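Local coordinates for lysine/ornithine decarboxylase (Vibrio vulnificus, PDB 2PLJ), which decarboxylates lysine and ornithine, probably through pyridoxal 5'-phosphate held in a beta/alpha barrel as in related basic amino acid decarboxylases, at residues 316-321 against 352-357; 340-345 against 370-375. All coordinates share one frame; numbering follows the deposited sequence.

Interaction 1: residues 316-321 against 352-357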
# COMPACT_ATOMS: atom_id res chain seq x y z
N ILE A 316 -25.30 -0.03 9.55
CA ILE A 316 -24.50 -0.91 10.37
C ILE A 316 -23.10 -0.96 9.78
O ILE A 316 -22.92 -1.41 8.62
CB ILE A 316 -25.04 -2.37 10.48
CG1 ILE A 316 -26.49 -2.41 10.98
CG2 ILE A 316 -24.12 -3.21 11.41
CD1 ILE A 316 -27.03 -3.85 11.16
N TRP A 317 -22.13 -0.49 10.55
CA TRP A 317 -20.71 -0.63 10.18
C TRP A 317 -20.15 -1.96 10.69
O TRP A 317 -20.23 -2.24 11.88
CB TRP A 317 -19.89 0.51 10.78
CG TRP A 317 -20.04 1.82 10.08
CD1 TRP A 317 -21.19 2.56 9.93
CD2 TRP A 317 -19.00 2.55 9.43
NE1 TRP A 317 -20.92 3.72 9.23
CE2 TRP A 317 -19.58 3.73 8.90
CE3 TRP A 317 -17.64 2.31 9.22
CZ2 TRP A 317 -18.83 4.69 8.20
CZ3 TRP A 317 -16.89 3.27 8.52
CH2 TRP A 317 -17.49 4.43 8.00
N TYR A 318 -19.60 -2.76 9.77
CA TYR A 318 -18.81 -3.94 10.13
C TYR A 318 -17.31 -3.63 9.95
O TYR A 318 -16.91 -3.12 8.90
CB TYR A 318 -19.19 -5.14 9.26
CG TYR A 318 -20.65 -5.52 9.38
CD1 TYR A 318 -21.14 -6.06 10.58
CD2 TYR A 318 -21.55 -5.32 8.32
CE1 TYR A 318 -22.48 -6.43 10.73
CE2 TYR A 318 -22.91 -5.67 8.46
CZ TYR A 318 -23.36 -6.23 9.66
OH TYR A 318 -24.69 -6.57 9.83
N TYR A 319 -16.51 -3.97 10.95
CA TYR A 319 -15.08 -3.69 10.93
C TYR A 319 -14.41 -5.05 10.70
O TYR A 319 -14.45 -5.91 11.57
CB TYR A 319 -14.64 -3.07 12.24
CG TYR A 319 -15.37 -1.78 12.55
CD1 TYR A 319 -14.86 -0.54 12.16
CD2 TYR A 319 -16.61 -1.79 13.22
CE1 TYR A 319 -15.54 0.65 12.43
CE2 TYR A 319 -17.30 -0.63 13.48
CZ TYR A 319 -16.78 0.60 13.09
OH TYR A 319 -17.50 1.74 13.39
N LEU A 320 -13.83 -5.21 9.51
CA LEU A 320 -13.24 -6.49 9.11
C LEU A 320 -11.76 -6.60 9.47
O LEU A 320 -11.13 -5.57 9.75
CB LEU A 320 -13.42 -6.72 7.59
CG LEU A 320 -14.85 -6.53 7.05
CD1 LEU A 320 -14.89 -6.79 5.55
CD2 LEU A 320 -15.88 -7.41 7.77
N ASP A 321 -11.22 -7.82 9.40
CA ASP A 321 -9.79 -8.05 9.63
C ASP A 321 -8.91 -7.93 8.37
O ASP A 321 -7.73 -8.30 8.38
CB ASP A 321 -9.55 -9.40 10.35
CG ASP A 321 -10.22 -10.58 9.65
OD1 ASP A 321 -10.64 -10.42 8.49
OD2 ASP A 321 -10.34 -11.67 10.29
N SER A 352 -25.45 -1.20 4.99
CA SER A 352 -24.24 -1.51 5.75
C SER A 352 -23.02 -0.83 5.17
O SER A 352 -23.04 -0.36 4.03
CB SER A 352 -24.03 -3.03 5.79
OG SER A 352 -25.19 -3.70 6.26
N VAL A 353 -21.97 -0.80 5.97
CA VAL A 353 -20.66 -0.31 5.56
C VAL A 353 -19.65 -1.39 5.95
O VAL A 353 -19.69 -1.91 7.07
CB VAL A 353 -20.28 1.01 6.28
CG1 VAL A 353 -18.89 1.47 5.89
CG2 VAL A 353 -21.32 2.10 6.01
N LEU A 354 -18.76 -1.72 5.02
CA LEU A 354 -17.67 -2.64 5.29
C LEU A 354 -16.39 -1.84 5.42
O LEU A 354 -15.91 -1.25 4.43
CB LEU A 354 -17.54 -3.70 4.18
CG LEU A 354 -18.71 -4.70 4.04
CD1 LEU A 354 -18.47 -5.59 2.83
CD2 LEU A 354 -18.89 -5.56 5.34
N SER A 355 -15.84 -1.84 6.64
CA SER A 355 -14.64 -1.10 7.00
C SER A 355 -13.47 -2.08 7.15
O SER A 355 -13.67 -3.23 7.55
CB SER A 355 -14.85 -0.42 8.37
OG SER A 355 -13.60 0.04 8.87
N GLY A 356 -12.24 -1.63 6.88
CA GLY A 356 -11.07 -2.45 7.16
C GLY A 356 -10.66 -2.37 8.64
O GLY A 356 -11.33 -1.67 9.46
N PRO A 357 -9.58 -3.06 8.99
CA PRO A 357 -9.16 -3.15 10.40
C PRO A 357 -8.37 -1.96 10.94
O PRO A 357 -8.28 -1.78 12.16
CB PRO A 357 -8.27 -4.39 10.42
CG PRO A 357 -7.64 -4.40 9.05
CD PRO A 357 -8.72 -3.90 8.11
O HOH W 1 -26.18 -5.86 7.91
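Trp317 lies flat on Val353, and the two side chains run side by side in the same direction from neighbouring strands. With Val353 CG1 anti to the backbone N (chi1 177°), both methyl groups spread beneath the indole. CG1 sits 3.5 Å from the centroid of the six-membered ring of Trp317, almost on the ring normal, a CH-pi contact. CG2 lies under the pyrrole part of the same face, 3.6 Å from Trp317 NE1. Four backbone hydrogen bonds make this a parallel pair of strands, 316-320 beside 352-355, inside the beta domain that accompanies the barrel in this family of decarboxylases. Val353 takes part in two of them: its N donates to Ile316 O, and its O receives Tyr318 N at 2.8 Å. Tyr318 O then accepts from Ser355 N, and Leu320 N reaches Ser355 O. The ladder stops at Pro357, whose N has no hydrogen to offer Leu320 O.

Tyr318 points to the other face of the sheet and can be followed outward. Its CB is 4.0 Å from Leu354 CD2, and the same methyl meets CD2 of the ring. Farther along, Tyr318 CE2 passes Ser352 OG at 3.7 Å, while Ile316 CG2 rests on one ring face. At the tip, Tyr318 OH is hydrogen-bonded to Leu374 N. A water 2.5 Å from Tyr318 OH, in the plane of the ring, donates to Ser352 OG. Ser352 OG is also hydrogen-bonded to Ile350 O. Back on the Trp317 face, Tyr319 CD1 comes within 3.8 Å of Ser355 CB. The Tyr319 ring meets Phe187 of the second subunit with the planes nearly parallel, and its OH is hydrogen-bonded to Lys186 O of that subunit.

Interaction 2: residues 340-345 against 370-375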
# COMPACT_ATOMS: atom_id res chain seq x y z
N LEU A 340 -18.50 -8.80 -3.79
CA LEU A 340 -18.45 -9.17 -2.36
C LEU A 340 -19.71 -9.94 -2.00
O LEU A 340 -20.81 -9.62 -2.47
CB LEU A 340 -18.33 -7.92 -1.48
CG LEU A 340 -17.09 -7.02 -1.66
CD1 LEU A 340 -17.28 -5.70 -0.90
CD2 LEU A 340 -15.82 -7.74 -1.26
N THR A 341 -19.56 -10.95 -1.15
CA THR A 341 -20.70 -11.70 -0.67
C THR A 341 -20.47 -12.12 0.78
O THR A 341 -19.41 -11.83 1.37
CB THR A 341 -21.06 -12.89 -1.64
OG1 THR A 341 -22.35 -13.41 -1.33
CG2 THR A 341 -20.00 -13.99 -1.62
N THR A 342 -21.47 -12.77 1.36
CA THR A 342 -21.36 -13.30 2.71
C THR A 342 -21.83 -14.73 2.66
O THR A 342 -22.59 -15.11 1.77
CB THR A 342 -22.25 -12.48 3.69
OG1 THR A 342 -23.59 -12.42 3.18
CG2 THR A 342 -21.69 -11.08 3.83
N ILE A 343 -21.35 -15.54 3.60
CA ILE A 343 -21.87 -16.91 3.72
C ILE A 343 -23.32 -16.84 4.17
O ILE A 343 -24.18 -17.48 3.56
CB ILE A 343 -20.99 -17.80 4.63
CG1 ILE A 343 -19.62 -18.05 3.96
CG2 ILE A 343 -21.70 -19.15 4.96
CD1 ILE A 343 -18.57 -18.65 4.88
N LYS A 344 -23.58 -16.02 5.18
CA LYS A 344 -24.95 -15.77 5.67
C LYS A 344 -25.81 -15.18 4.56
O LYS A 344 -25.43 -14.19 3.92
CB LYS A 344 -24.94 -14.82 6.86
CG LYS A 344 -24.42 -15.46 8.12
CD LYS A 344 -25.26 -15.08 9.33
CE LYS A 344 -24.82 -15.90 10.52
NZ LYS A 344 -24.75 -15.06 11.75
N GLN A 345 -26.95 -15.82 4.32
CA GLN A 345 -27.87 -15.41 3.25
C GLN A 345 -29.32 -15.49 3.75
O GLN A 345 -29.63 -16.29 4.64
CB GLN A 345 -27.69 -16.30 2.02
CG GLN A 345 -26.36 -16.10 1.26
CD GLN A 345 -26.31 -14.78 0.50
OE1 GLN A 345 -27.29 -14.40 -0.16
NE2 GLN A 345 -25.18 -14.09 0.57
N LEU A 370 -25.78 -3.58 0.78
CA LEU A 370 -26.86 -4.28 1.47
C LEU A 370 -26.43 -5.67 1.90
O LEU A 370 -25.93 -6.45 1.09
CB LEU A 370 -28.13 -4.37 0.61
CG LEU A 370 -28.78 -3.05 0.17
CD1 LEU A 370 -29.89 -3.30 -0.84
CD2 LEU A 370 -29.30 -2.27 1.37
N LEU A 371 -26.58 -5.95 3.18
CA LEU A 371 -26.16 -7.23 3.74
C LEU A 371 -27.13 -7.72 4.79
O LEU A 371 -27.76 -6.91 5.50
CB LEU A 371 -24.77 -7.12 4.38
CG LEU A 371 -23.54 -6.68 3.58
CD1 LEU A 371 -22.37 -6.56 4.54
CD2 LEU A 371 -23.16 -7.69 2.45
N PRO A 372 -27.25 -9.05 4.92
CA PRO A 372 -27.97 -9.57 6.07
C PRO A 372 -27.24 -9.18 7.36
O PRO A 372 -26.05 -8.82 7.33
CB PRO A 372 -27.95 -11.09 5.85
CG PRO A 372 -26.87 -11.34 4.91
CD PRO A 372 -26.70 -10.12 4.06
N LYS A 373 -27.96 -9.20 8.48
CA LYS A 373 -27.33 -8.95 9.78
C LYS A 373 -26.24 -10.00 10.05
O LYS A 373 -26.50 -11.20 10.00
CB LYS A 373 -28.37 -8.94 10.91
CG LYS A 373 -27.80 -8.74 12.31
CD LYS A 373 -27.04 -7.41 12.45
CE LYS A 373 -26.60 -7.14 13.89
NZ LYS A 373 -25.64 -8.12 14.50
N LEU A 374 -25.03 -9.51 10.32
CA LEU A 374 -23.89 -10.37 10.64
C LEU A 374 -23.52 -10.28 12.11
O LEU A 374 -23.63 -9.21 12.72
CB LEU A 374 -22.68 -9.95 9.82
CG LEU A 374 -22.87 -9.91 8.30
CD1 LEU A 374 -21.58 -9.42 7.68
CD2 LEU A 374 -23.28 -11.29 7.78
N ASN A 375 -23.08 -11.40 12.67
CA ASN A 375 -22.47 -11.45 14.00
C ASN A 375 -20.95 -11.29 13.90
O ASN A 375 -20.34 -11.60 12.86
CB ASN A 375 -22.76 -12.80 14.65
CG ASN A 375 -24.24 -13.05 14.86
OD1 ASN A 375 -24.73 -14.14 14.59
ND2 ASN A 375 -24.94 -12.05 15.36
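The methyl CG2 of Thr342 sits against two leucine ends, approaching Leu371 CD2 at 3.9 Å and also facing Leu374 CD1. Pro372 CG comes to 3.3 Å from Lys344 O, and Lys344 CB packs against Leu374 CD2 at 4.0 Å. No backbone ladder joins the two segments: strands 340-342 and 369-372 belong to one mixed, curled beta sheet, in which the first pairs with strand 379-382 and the second with strand 349-355, and they meet here through side chains and the chain just after each strand.

In the next shell, the turn after Thr342 is fixed by its own residues. Thr342 OG1, set between the backbone N and carbonyl carbon by a chi1 of 53°, donates to Lys344 O at 2.7 Å in the plane of that carbonyl. Gln345 NE2 folds back to Thr342 O with a nearly straight bond of 3.0 Å. Bent at chi2 and chi4, the Lys344 chain carries NZ to a salt bridge with Asp378, whose carboxylate also accepts from Asn375 N; Lys344 NZ lies 3.0 Å from Asn375 OD1.

Overall arrangement
Strands 349-355 and 369-372 are antiparallel neighbours in one mixed sheet, and through them interactions 1 and 2 adjoin, their centres about 12 Å apart. Interaction 1 is buried and rests on a continuous backbone ladder, with one face turned to the second subunit. Interaction 2 is only partly buried, is touched by no other chain of the assembly, and joins strand ends and turns through apolar packing, with a lysine-aspartate salt bridge at its more exposed end. The two meet at Tyr318, which reaches the chain of 370-375, and at Leu354, whose CD2 packs on Leu371 CD1 at 3.7 Å. Strand pairing thus gives way to side-chain packing within the same domain.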